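Local structure of fatty acid amide hydrolase (Candida albicans, 6KVR) at residues S156-M161 and G231-G236; I167-Y172 and N214-L219; R200-Q205 and G218-P223. The protein probably hydrolyses the amides of monocarboxylic acids, giving a carboxylate and ammonium, as a member of the amidase signature family. One frame throughout, in Å; residues are numbered along the deposited sequence.

Contact 1 (S156-M161 and G231-G236); sequences SLKEQM and GGSSSG
K158 NZ is the polar atom that holds this contact together. It donates to S233 OG across 2.6 Å, a short bond. It also gives a weak bond of 3.3 Å to S234 OG. S252 OG of strand 248-253 is a third hydroxyl on the same nitrogen. The lysine chain reaches the two serines fully extended. CG lies anti to the backbone N (chi1 -167°), and the remaining torsions also stay close to 180°, so the amino group is carried from the strand end straight to the far segment. On the way, K158 CD passes S234 OG at 3.7 Å and K158 CE passes S233 O at 3.6 Å. The two hydroxyls reach NZ from consecutive residues. S234 OG makes its stronger bond to S257 O, which links this turn to the predicted nucleophile. The peptide bond before S233 is cis. A cis serine paired with a lysine is the hallmark of the Ser-cisSer-Lys triad of amidase signature enzymes. K158 and S233 are the predicted charge relay residues, and S257 is the predicted acyl-ester serine. The turn is braced from within: S235 OG donates to G231 O at 2.9 Å, with the donor tilted 16° from the carbonyl plane. All three residues that touch are buried. S234 is the N-cap residue of helix 235-243, which runs on from S235. K158 ends strand 155-158, which lies in the mixed sheet between strands 199-201 and 248-253. S156 OG, on that strand, bonds to E237 in the first turn of the helix.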
ATOM      1  N   SER A 156      13.221   0.552  24.779  1.00 22.33           N
ATOM      2  CA  SER A 156      12.105  -0.203  25.327  1.00 25.17           C
ATOM      3  C   SER A 156      11.153  -0.633  24.211  1.00 23.65           C
ATOM      4  O   SER A 156      11.005   0.050  23.196  1.00 25.63           O
ATOM      5  CB  SER A 156      11.351   0.624  26.369  1.00 24.60           C
ATOM      6  OG  SER A 156      10.954   1.867  25.821  1.00 27.51           O
ATOM      7  N   LEU A 157      10.490  -1.767  24.421  1.00 26.82           N
ATOM      8  CA  LEU A 157       9.745  -2.466  23.379  1.00 26.80           C
ATOM      9  C   LEU A 157       8.334  -2.769  23.868  1.00 29.15           C
ATOM     10  O   LEU A 157       8.150  -3.289  24.975  1.00 25.98           O
ATOM     11  CB  LEU A 157      10.450  -3.763  22.995  1.00 25.25           C
ATOM     12  CG  LEU A 157      11.857  -3.646  22.407  1.00 25.73           C
ATOM     13  CD1 LEU A 157      12.503  -4.994  22.408  1.00 21.76           C
ATOM     14  CD2 LEU A 157      11.827  -3.048  20.999  1.00 23.21           C
ATOM     15  N   LYS A 158       7.339  -2.421  23.054  1.00 29.67           N
ATOM     16  CA  LYS A 158       5.968  -2.812  23.360  1.00 30.94           C
ATOM     17  C   LYS A 158       5.881  -4.335  23.378  1.00 27.86           C
ATOM     18  O   LYS A 158       6.479  -5.006  22.531  1.00 23.01           O
ATOM     19  CB  LYS A 158       5.014  -2.210  22.326  1.00 27.05           C
ATOM     20  CG  LYS A 158       3.536  -2.259  22.671  1.00 26.61           C
ATOM     21  CD  LYS A 158       2.713  -1.627  21.546  1.00 26.20           C
ATOM     22  CE  LYS A 158       1.210  -1.811  21.781  1.00 26.05           C
ATOM     23  NZ  LYS A 158       0.374  -0.847  20.986  1.00 24.03           N
ATOM     24  N   GLU A 159       5.158  -4.875  24.365  1.00 23.33           N
ATOM     25  CA  GLU A 159       5.157  -6.321  24.595  1.00 26.94           C
ATOM     26  C   GLU A 159       4.670  -7.113  23.377  1.00 25.53           C
ATOM     27  O   GLU A 159       5.209  -8.185  23.077  1.00 24.41           O
ATOM     28  CB  GLU A 159       4.298  -6.667  25.821  1.00 24.86           C
ATOM     29  CG  GLU A 159       4.418  -8.133  26.293  1.00 27.51           C
ATOM     30  CD  GLU A 159       3.570  -9.136  25.471  1.00 30.78           C
ATOM     31  OE1 GLU A 159       2.679  -8.704  24.694  1.00 30.52           O
ATOM     32  OE2 GLU A 159       3.805 -10.363  25.594  1.00 29.05           O
ATOM     33  N   GLN A 160       3.636  -6.630  22.686  1.00 25.28           N
ATOM     34  CA  GLN A 160       3.004  -7.440  21.641  1.00 27.87           C
ATOM     35  C   GLN A 160       3.952  -7.816  20.497  1.00 26.24           C
ATOM     36  O   GLN A 160       3.624  -8.719  19.718  1.00 25.41           O
ATOM     37  CB  GLN A 160       1.763  -6.714  21.095  1.00 27.93           C
ATOM     38  CG  GLN A 160       2.064  -5.376  20.405  1.00 28.59           C
ATOM     39  CD  GLN A 160       2.071  -5.508  18.906  1.00 36.12           C
ATOM     40  OE1 GLN A 160       1.419  -6.403  18.349  1.00 35.79           O
ATOM     41  NE2 GLN A 160       2.785  -4.609  18.230  1.00 39.47           N
HETATM   42  N   MSE A 161       5.109  -7.176  20.380  1.00 22.19           N
HETATM   43  CA  MSE A 161       6.064  -7.557  19.338  1.00 26.54           C
HETATM   44  C   MSE A 161       6.806  -8.830  19.710  1.00 25.53           C
HETATM   45  O   MSE A 161       7.296  -8.956  20.833  1.00 23.94           O
HETATM   46  CB  MSE A 161       7.077  -6.438  19.079  1.00 24.61           C
HETATM   47  CG  MSE A 161       6.461  -5.155  18.579  1.00 30.90           C
HETATM   48 SE   MSE A 161       7.793  -3.732  18.298  1.00 63.83          SE
HETATM   49  CE  MSE A 161       8.153  -3.389  20.160  1.00 28.79           C
ATOM     50  N   GLY A 231      -2.038   6.461  29.028  1.00 23.33           N
ATOM     51  CA  GLY A 231      -2.540   6.264  27.680  1.00 23.93           C
ATOM     52  C   GLY A 231      -2.453   4.828  27.210  1.00 24.85           C
ATOM     53  O   GLY A 231      -2.288   3.887  27.990  1.00 23.81           O
ATOM     54  N   GLY A 232      -2.583   4.667  25.899  1.00 23.70           N
ATOM     55  CA  GLY A 232      -2.463   3.367  25.268  1.00 21.04           C
ATOM     56  C   GLY A 232      -2.769   3.498  23.791  1.00 20.72           C
ATOM     57  O   GLY A 232      -3.106   4.575  23.305  1.00 23.11           O
ATOM     58  N   SER A 233      -2.670   2.377  23.080  1.00 20.04           N
ATOM     59  CA  SER A 233      -2.345   1.075  23.636  1.00 20.66           C
ATOM     60  C   SER A 233      -0.848   0.843  23.890  1.00 21.75           C
ATOM     61  O   SER A 233      -0.487  -0.164  24.479  1.00 19.29           O
ATOM     62  CB  SER A 233      -2.880  -0.043  22.717  1.00 24.56           C
ATOM     63  OG  SER A 233      -2.111  -0.174  21.528  1.00 25.76           O
ATOM     64  N   SER A 234       0.030   1.753  23.456  1.00 24.28           N
ATOM     65  CA  SER A 234       1.435   1.688  23.867  1.00 23.61           C
ATOM     66  C   SER A 234       1.592   2.337  25.251  1.00 24.07           C
ATOM     67  O   SER A 234       2.253   3.354  25.429  1.00 24.46           O
ATOM     68  CB  SER A 234       2.348   2.338  22.825  1.00 23.72           C
ATOM     69  OG  SER A 234       1.978   2.003  21.495  1.00 23.91           O
ATOM     70  N   SER A 235       0.947   1.726  26.251  1.00 22.39           N
ATOM     71  CA  SER A 235       0.802   2.383  27.549  1.00 25.21           C
ATOM     72  C   SER A 235       2.135   2.519  28.277  1.00 29.20           C
ATOM     73  O   SER A 235       2.504   3.615  28.726  1.00 30.16           O
ATOM     74  CB  SER A 235      -0.177   1.607  28.424  1.00 23.46           C
ATOM     75  OG  SER A 235      -1.276   1.176  27.658  1.00 24.76           O
ATOM     76  N   GLY A 236       2.852   1.405  28.437  1.00 24.84           N
ATOM     77  CA  GLY A 236       4.109   1.437  29.159  1.00 27.08           C
ATOM     78  C   GLY A 236       5.176   2.225  28.440  1.00 29.37           C
ATOM     79  O   GLY A 236       6.078   2.769  29.080  1.00 25.22           O
TER

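Contact 2 (I167-Y172 and N214-L219); sequences ITHGGY and NNFTGL
H169 lays its imidazole flat against the phenyl ring of F216. The ring centroids are 3.9 Å apart and the planes meet at 13°, so this is a face-to-face stack. Along the histidine, CB comes first and only skims F216 CZ. With chi1 at 54°, the imidazole folds back over its own turn, within reach of G171 N. H169 CG then meets F216 CZ at 3.6 Å. CZ sits over the middle of the imidazole, while H169 NE2 lies over the phenyl face nearer its rim. On one side of the ring, H169 CD2 lies 3.6 Å from F216 CE2. On the other side, H169 ND1 is near F216 CZ and CE1. ND1 also accepts the backbone N-H of G171 at 2.9 Å, exactly in the ring plane, and this bond fixes the rotation of the imidazole. At the tip, H169 CE1 faces F216 CE1 and H169 NE2 faces F216 CE2. The phenyl edge is turned to G171 O, 3.8 Å from F216 CE1, and to Y172 O. One water joins the two loops by donating to G171 O and accepting from N215 N at 2.7 Å. On the F216 side, N214 OD1 takes the backbone N-H groups of F216 and T217, 2.7 Å from F216 N. The hydroxyl of Y172 bonds to Q404, and the side chain lies near the predicted substrate residue L207. The motifs that meet here are a type I' turn from H169 to Y172, with glycine at both central positions, and an Asx turn begun by N214.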
ATOM      1  N   ILE A 167       7.623 -15.239  26.109  1.00 28.64           N
ATOM      2  CA  ILE A 167       6.181 -15.140  25.957  1.00 26.34           C
ATOM      3  C   ILE A 167       5.849 -13.861  25.221  1.00 29.58           C
ATOM      4  O   ILE A 167       6.374 -12.788  25.543  1.00 27.06           O
ATOM      5  CB  ILE A 167       5.481 -15.161  27.326  1.00 26.04           C
ATOM      6  CG1 ILE A 167       5.609 -16.522  27.998  1.00 28.05           C
ATOM      7  CG2 ILE A 167       4.006 -14.779  27.166  1.00 26.15           C
ATOM      8  CD1 ILE A 167       5.282 -16.449  29.516  1.00 31.79           C
ATOM      9  N   THR A 168       4.969 -13.974  24.226  1.00 23.47           N
ATOM     10  CA  THR A 168       4.433 -12.832  23.502  1.00 26.68           C
ATOM     11  C   THR A 168       2.925 -13.021  23.422  1.00 23.57           C
ATOM     12  O   THR A 168       2.436 -13.850  22.650  1.00 26.12           O
ATOM     13  CB  THR A 168       5.060 -12.714  22.118  1.00 23.48           C
ATOM     14  OG1 THR A 168       6.477 -12.651  22.266  1.00 23.63           O
ATOM     15  CG2 THR A 168       4.562 -11.451  21.395  1.00 22.83           C
ATOM     16  N   HIS A 169       2.191 -12.264  24.225  1.00 22.00           N
ATOM     17  CA  HIS A 169       0.771 -12.502  24.368  1.00 25.12           C
ATOM     18  C   HIS A 169      -0.097 -11.360  23.879  1.00 26.13           C
ATOM     19  O   HIS A 169      -1.303 -11.567  23.690  1.00 22.84           O
ATOM     20  CB  HIS A 169       0.437 -12.815  25.841  1.00 28.69           C
ATOM     21  CG  HIS A 169       0.925 -11.779  26.803  1.00 26.80           C
ATOM     22  ND1 HIS A 169       0.457 -10.482  26.793  1.00 31.05           N
ATOM     23  CD2 HIS A 169       1.839 -11.843  27.800  1.00 27.38           C
ATOM     24  CE1 HIS A 169       1.065  -9.791  27.744  1.00 28.44           C
ATOM     25  NE2 HIS A 169       1.901 -10.598  28.375  1.00 29.65           N
ATOM     26  N   GLY A 170       0.467 -10.173  23.662  1.00 28.96           N
ATOM     27  CA  GLY A 170      -0.311  -9.063  23.125  1.00 27.95           C
ATOM     28  C   GLY A 170      -1.498  -8.657  23.974  1.00 32.86           C
ATOM     29  O   GLY A 170      -2.487  -8.133  23.435  1.00 27.23           O
ATOM     30  N   GLY A 171      -1.432  -8.898  25.293  1.00 26.44           N
ATOM     31  CA  GLY A 171      -2.534  -8.631  26.190  1.00 26.12           C
ATOM     32  C   GLY A 171      -3.596  -9.716  26.284  1.00 27.33           C
ATOM     33  O   GLY A 171      -4.547  -9.557  27.063  1.00 27.73           O
ATOM     34  N   TYR A 172      -3.473 -10.810  25.527  1.00 25.72           N
ATOM     35  CA  TYR A 172      -4.462 -11.887  25.532  1.00 25.69           C
ATOM     36  C   TYR A 172      -3.960 -13.009  26.430  1.00 25.58           C
ATOM     37  O   TYR A 172      -2.862 -13.536  26.215  1.00 25.48           O
ATOM     38  CB  TYR A 172      -4.718 -12.422  24.122  1.00 25.73           C
ATOM     39  CG  TYR A 172      -5.267 -11.403  23.143  1.00 27.69           C
ATOM     40  CD1 TYR A 172      -6.617 -11.059  23.148  1.00 24.99           C
ATOM     41  CD2 TYR A 172      -4.438 -10.789  22.213  1.00 24.97           C
ATOM     42  CE1 TYR A 172      -7.130 -10.134  22.245  1.00 22.64           C
ATOM     43  CE2 TYR A 172      -4.934  -9.856  21.320  1.00 28.16           C
ATOM     44  CZ  TYR A 172      -6.281  -9.532  21.343  1.00 26.96           C
ATOM     45  OH  TYR A 172      -6.777  -8.617  20.448  1.00 26.46           O
ATOM     46  N   ASN A 214      -5.419  -4.325  31.791  1.00 27.14           N
ATOM     47  CA  ASN A 214      -5.259  -5.699  31.332  1.00 26.90           C
ATOM     48  C   ASN A 214      -5.271  -6.629  32.546  1.00 31.96           C
ATOM     49  O   ASN A 214      -5.104  -6.193  33.690  1.00 26.04           O
ATOM     50  CB  ASN A 214      -3.963  -5.865  30.535  1.00 25.00           C
ATOM     51  CG  ASN A 214      -2.728  -5.720  31.409  1.00 30.11           C
ATOM     52  OD1 ASN A 214      -2.307  -6.675  32.068  1.00 30.35           O
ATOM     53  ND2 ASN A 214      -2.140  -4.524  31.418  1.00 28.51           N
ATOM     54  N   ASN A 215      -5.450  -7.922  32.279  1.00 27.11           N
ATOM     55  CA  ASN A 215      -5.564  -8.921  33.332  1.00 28.45           C
ATOM     56  C   ASN A 215      -4.223  -9.450  33.823  1.00 30.67           C
ATOM     57  O   ASN A 215      -4.212 -10.332  34.683  1.00 31.33           O
ATOM     58  CB  ASN A 215      -6.424 -10.097  32.859  1.00 26.87           C
ATOM     59  CG  ASN A 215      -7.904  -9.795  32.968  1.00 31.19           C
ATOM     60  OD1 ASN A 215      -8.363  -9.278  33.989  1.00 30.83           O
ATOM     61  ND2 ASN A 215      -8.654 -10.091  31.916  1.00 26.73           N
ATOM     62  N   PHE A 216      -3.098  -8.964  33.297  1.00 28.13           N
ATOM     63  CA  PHE A 216      -1.801  -9.423  33.795  1.00 30.61           C
ATOM     64  C   PHE A 216      -1.301  -8.520  34.922  1.00 30.89           C
ATOM     65  O   PHE A 216      -1.055  -8.986  36.034  1.00 33.08           O
ATOM     66  CB  PHE A 216      -0.753  -9.455  32.675  1.00 27.14           C
ATOM     67  CG  PHE A 216      -1.014 -10.450  31.577  1.00 26.53           C
ATOM     68  CD1 PHE A 216      -1.898 -10.159  30.547  1.00 29.32           C
ATOM     69  CD2 PHE A 216      -0.295 -11.637  31.515  1.00 30.69           C
ATOM     70  CE1 PHE A 216      -2.100 -11.064  29.500  1.00 26.56           C
ATOM     71  CE2 PHE A 216      -0.493 -12.536  30.469  1.00 28.66           C
ATOM     72  CZ  PHE A 216      -1.392 -12.245  29.465  1.00 25.67           C
ATOM     73  N   THR A 217      -1.165  -7.224  34.645  1.00 29.32           N
ATOM     74  CA  THR A 217      -0.552  -6.266  35.559  1.00 31.83           C
ATOM     75  C   THR A 217      -1.465  -5.119  35.975  1.00 32.61           C
ATOM     76  O   THR A 217      -1.011  -4.244  36.721  1.00 33.07           O
ATOM     77  CB  THR A 217       0.701  -5.655  34.916  1.00 36.35           C
ATOM     78  OG1 THR A 217       0.332  -5.010  33.679  1.00 29.20           O
ATOM     79  CG2 THR A 217       1.743  -6.738  34.640  1.00 36.44           C
ATOM     80  N   GLY A 218      -2.707  -5.060  35.481  1.00 29.81           N
ATOM     81  CA  GLY A 218      -3.624  -3.999  35.905  1.00 32.18           C
ATOM     82  C   GLY A 218      -3.437  -2.720  35.105  1.00 33.32           C
ATOM     83  O   GLY A 218      -3.404  -2.748  33.871  1.00 37.27           O
ATOM     84  N   LEU A 219      -3.314  -1.590  35.800  1.00 29.97           N
ATOM     85  CA  LEU A 219      -3.257  -0.276  35.169  1.00 30.72           C
ATOM     86  C   LEU A 219      -1.848   0.301  35.200  1.00 26.61           C
ATOM     87  O   LEU A 219      -1.096   0.113  36.162  1.00 29.66           O
ATOM     88  CB  LEU A 219      -4.202   0.715  35.861  1.00 26.62           C
ATOM     89  CG  LEU A 219      -5.664   0.332  36.016  1.00 32.26           C
ATOM     90  CD1 LEU A 219      -6.359   1.214  37.072  1.00 34.40           C
ATOM     91  CD2 LEU A 219      -6.374   0.400  34.655  1.00 27.77           C
TER
HETATM   92  O   HOH W   1      -5.646  -8.931  29.731  1.00 29.62           O

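Contact 3 (R200-Q205 and G218-P223); sequences RTSQPQ and GLTKNP
S202 has its OG between its backbone N and its carbonyl carbon (chi1 62°), and T220 has OG1 beside its backbone N and anti to its carbonyl carbon (chi1 -63°). These torsions point the two hydroxyls at each other across the segments. S202 OG donates to T220 OG1 at 2.6 Å, a short bond. The angles that the bond makes with the CB-OG bond of S202 and the CB-OG1 bond of T220 are similar, and both are ordinary for hydroxyl oxygens. The rest of the meeting is slight. S202 CB lies 3.5 Å from T220 OG1, and T220 CB lies 3.6 Å from S202 OG. The methyl T220 CG2 stays a little farther off, 3.9 Å from S202 OG. Only this pair touches, and both residues are buried. Their CA atoms are the nearest across the segments, 7.3 Å apart, too far for the backbones to pair. Both CB atoms point toward the other segment. In the fold, R200 and T201 end an inner strand of the mixed sheet, bonded in parallel to strand 155-158 and antiparallel to strand 123-124. The chain leaves this strand at S202. T220 stands just ahead of the weakly bonded strand at about 221-222, so the bond joins a strand exit to a loop that returns past it. Helix 235-243 packs beside both partners, with S235 against S202 and A239 against T220. The segments also hold to the loop between helix 100-118 and strand 123-124: S202 shares a backbone hydrogen bond with C120, and L219 O accepts from N119 ND2.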
ATOM      1  N   ARG A 200      10.011  -4.850  28.415  1.00 24.50           N
ATOM      2  CA  ARG A 200       8.881  -4.893  27.496  1.00 26.86           C
ATOM      3  C   ARG A 200       7.676  -4.349  28.241  1.00 29.10           C
ATOM      4  O   ARG A 200       7.397  -4.775  29.370  1.00 29.14           O
ATOM      5  CB  ARG A 200       8.613  -6.320  26.979  1.00 26.90           C
ATOM      6  CG  ARG A 200       9.781  -6.881  26.152  1.00 29.00           C
ATOM      7  CD  ARG A 200       9.668  -8.379  25.929  1.00 26.42           C
ATOM      8  NE  ARG A 200       8.637  -8.677  24.947  1.00 25.50           N
ATOM      9  CZ  ARG A 200       8.075  -9.868  24.796  1.00 29.01           C
ATOM     10  NH1 ARG A 200       8.436 -10.896  25.541  1.00 23.93           N
ATOM     11  NH2 ARG A 200       7.151 -10.038  23.850  1.00 22.58           N
ATOM     12  N   THR A 201       6.975  -3.410  27.614  1.00 29.03           N
ATOM     13  CA  THR A 201       6.053  -2.514  28.298  1.00 26.98           C
ATOM     14  C   THR A 201       4.602  -2.927  28.104  1.00 26.79           C
ATOM     15  O   THR A 201       4.250  -3.657  27.171  1.00 27.37           O
ATOM     16  CB  THR A 201       6.246  -1.083  27.806  1.00 28.50           C
ATOM     17  OG1 THR A 201       6.266  -1.073  26.371  1.00 30.48           O
ATOM     18  CG2 THR A 201       7.564  -0.522  28.333  1.00 30.81           C
ATOM     19  N   SER A 202       3.754  -2.385  28.973  1.00 26.69           N
ATOM     20  CA  SER A 202       2.368  -2.804  29.104  1.00 26.77           C
ATOM     21  C   SER A 202       1.492  -2.238  27.996  1.00 24.67           C
ATOM     22  O   SER A 202       1.845  -1.280  27.299  1.00 24.22           O
ATOM     23  CB  SER A 202       1.798  -2.396  30.463  1.00 28.14           C
ATOM     24  OG  SER A 202       1.826  -0.978  30.588  1.00 32.68           O
ATOM     25  N   GLN A 203       0.324  -2.859  27.865  1.00 21.83           N
ATOM     26  CA  GLN A 203      -0.663  -2.582  26.835  1.00 24.03           C
ATOM     27  C   GLN A 203      -2.004  -3.087  27.349  1.00 24.26           C
ATOM     28  O   GLN A 203      -2.042  -4.000  28.175  1.00 25.69           O
ATOM     29  CB  GLN A 203      -0.290  -3.281  25.522  1.00 20.93           C
ATOM     30  CG  GLN A 203      -0.302  -4.787  25.681  1.00 28.75           C
ATOM     31  CD  GLN A 203       0.785  -5.486  24.909  1.00 30.88           C
ATOM     32  OE1 GLN A 203       1.495  -4.876  24.101  1.00 29.77           O
ATOM     33  NE2 GLN A 203       0.939  -6.778  25.167  1.00 30.96           N
ATOM     34  N   PRO A 204      -3.103  -2.510  26.905  1.00 23.08           N
ATOM     35  CA  PRO A 204      -4.414  -2.997  27.340  1.00 21.14           C
ATOM     36  C   PRO A 204      -4.789  -4.325  26.696  1.00 26.03           C
ATOM     37  O   PRO A 204      -4.315  -4.678  25.614  1.00 23.61           O
ATOM     38  CB  PRO A 204      -5.363  -1.889  26.879  1.00 19.06           C
ATOM     39  CG  PRO A 204      -4.646  -1.326  25.647  1.00 21.53           C
ATOM     40  CD  PRO A 204      -3.200  -1.305  26.071  1.00 21.40           C
ATOM     41  N   GLN A 205      -5.663  -5.061  27.386  1.00 21.24           N
ATOM     42  CA  GLN A 205      -6.404  -6.149  26.762  1.00 24.18           C
ATOM     43  C   GLN A 205      -7.135  -5.659  25.506  1.00 22.73           C
ATOM     44  O   GLN A 205      -7.819  -4.626  25.534  1.00 24.17           O
ATOM     45  CB  GLN A 205      -7.384  -6.711  27.794  1.00 24.05           C
ATOM     46  CG  GLN A 205      -8.396  -7.718  27.294  1.00 22.56           C
ATOM     47  CD  GLN A 205      -9.553  -7.861  28.288  1.00 25.81           C
ATOM     48  OE1 GLN A 205     -10.432  -6.997  28.369  1.00 25.98           O
ATOM     49  NE2 GLN A 205      -9.545  -8.940  29.053  1.00 20.60           N
ATOM     50  N   GLY A 218      -2.707  -5.060  35.481  1.00 29.81           N
ATOM     51  CA  GLY A 218      -3.624  -3.999  35.905  1.00 32.18           C
ATOM     52  C   GLY A 218      -3.437  -2.720  35.105  1.00 33.32           C
ATOM     53  O   GLY A 218      -3.404  -2.748  33.871  1.00 37.27           O
ATOM     54  N   LEU A 219      -3.314  -1.590  35.800  1.00 29.97           N
ATOM     55  CA  LEU A 219      -3.257  -0.276  35.169  1.00 30.72           C
ATOM     56  C   LEU A 219      -1.848   0.301  35.200  1.00 26.61           C
ATOM     57  O   LEU A 219      -1.096   0.113  36.162  1.00 29.66           O
ATOM     58  CB  LEU A 219      -4.202   0.715  35.861  1.00 26.62           C
ATOM     59  CG  LEU A 219      -5.664   0.332  36.016  1.00 32.26           C
ATOM     60  CD1 LEU A 219      -6.359   1.214  37.072  1.00 34.40           C
ATOM     61  CD2 LEU A 219      -6.374   0.400  34.655  1.00 27.77           C
ATOM     62  N   THR A 220      -1.508   1.037  34.148  1.00 24.64           N
ATOM     63  CA  THR A 220      -0.260   1.801  34.083  1.00 27.40           C
ATOM     64  C   THR A 220      -0.583   3.282  34.237  1.00 25.84           C
ATOM     65  O   THR A 220      -1.552   3.767  33.651  1.00 26.53           O
ATOM     66  CB  THR A 220       0.471   1.519  32.762  1.00 25.67           C
ATOM     67  OG1 THR A 220       0.820   0.128  32.726  1.00 25.95           O
ATOM     68  CG2 THR A 220       1.747   2.377  32.593  1.00 23.14           C
ATOM     69  N   LYS A 221       0.214   4.002  35.030  1.00 25.45           N
ATOM     70  CA  LYS A 221      -0.137   5.355  35.452  1.00 27.35           C
ATOM     71  C   LYS A 221       0.777   6.410  34.834  1.00 26.13           C
ATOM     72  O   LYS A 221       1.914   6.130  34.447  1.00 25.27           O
ATOM     73  CB  LYS A 221      -0.090   5.474  36.986  1.00 26.75           C
ATOM     74  CG  LYS A 221      -1.234   4.743  37.691  1.00 29.19           C
ATOM     75  CD  LYS A 221      -2.608   5.234  37.190  1.00 26.35           C
ATOM     76  CE  LYS A 221      -3.719   4.811  38.154  1.00 28.75           C
ATOM     77  NZ  LYS A 221      -5.000   5.490  37.859  1.00 26.81           N
ATOM     78  N   ASN A 222       0.273   7.653  34.801  1.00 25.28           N
ATOM     79  CA  ASN A 222       1.006   8.776  34.191  1.00 26.43           C
ATOM     80  C   ASN A 222       2.156   9.233  35.081  1.00 24.63           C
ATOM     81  O   ASN A 222       1.950   9.490  36.268  1.00 27.04           O
ATOM     82  CB  ASN A 222       0.059   9.955  33.944  1.00 28.75           C
ATOM     83  CG  ASN A 222       0.663  11.017  33.040  1.00 27.02           C
ATOM     84  OD1 ASN A 222       1.787  11.500  33.263  1.00 25.54           O
ATOM     85  ND2 ASN A 222      -0.086  11.393  32.010  1.00 24.73           N
ATOM     86  N   PRO A 223       3.373   9.363  34.551  1.00 28.55           N
ATOM     87  CA  PRO A 223       4.503   9.720  35.423  1.00 26.02           C
ATOM     88  C   PRO A 223       4.485  11.171  35.925  1.00 31.42           C
ATOM     89  O   PRO A 223       5.217  11.481  36.872  1.00 31.83           O
ATOM     90  CB  PRO A 223       5.731   9.431  34.540  1.00 30.05           C
ATOM     91  CG  PRO A 223       5.243   9.580  33.142  1.00 27.14           C
ATOM     92  CD  PRO A 223       3.797   9.113  33.156  1.00 24.72           C
TER

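All three contacts are buried, but at different depths. The centre of contact 1 lies about 7 Å from the centre of the chain, that of contact 3 about 11 Å and that of contact 2 about 16 Å. Contacts 1 and 3 rest on neighbouring strands, 155-158 and 199-201, of the same sheet, while contact 2 joins two loops. Chemistry follows place: a lysine and serines at the predicted catalytic centre, a serine-threonine hydroxyl bond beside it, and a ring stack with a water farther out. E159 ties them together, its carboxylate reaching H169 N, G170 N and Q203 NE2. R200 adds bonds to E159 O and I167 O. Contacts 2 and 3 share G218 and L219.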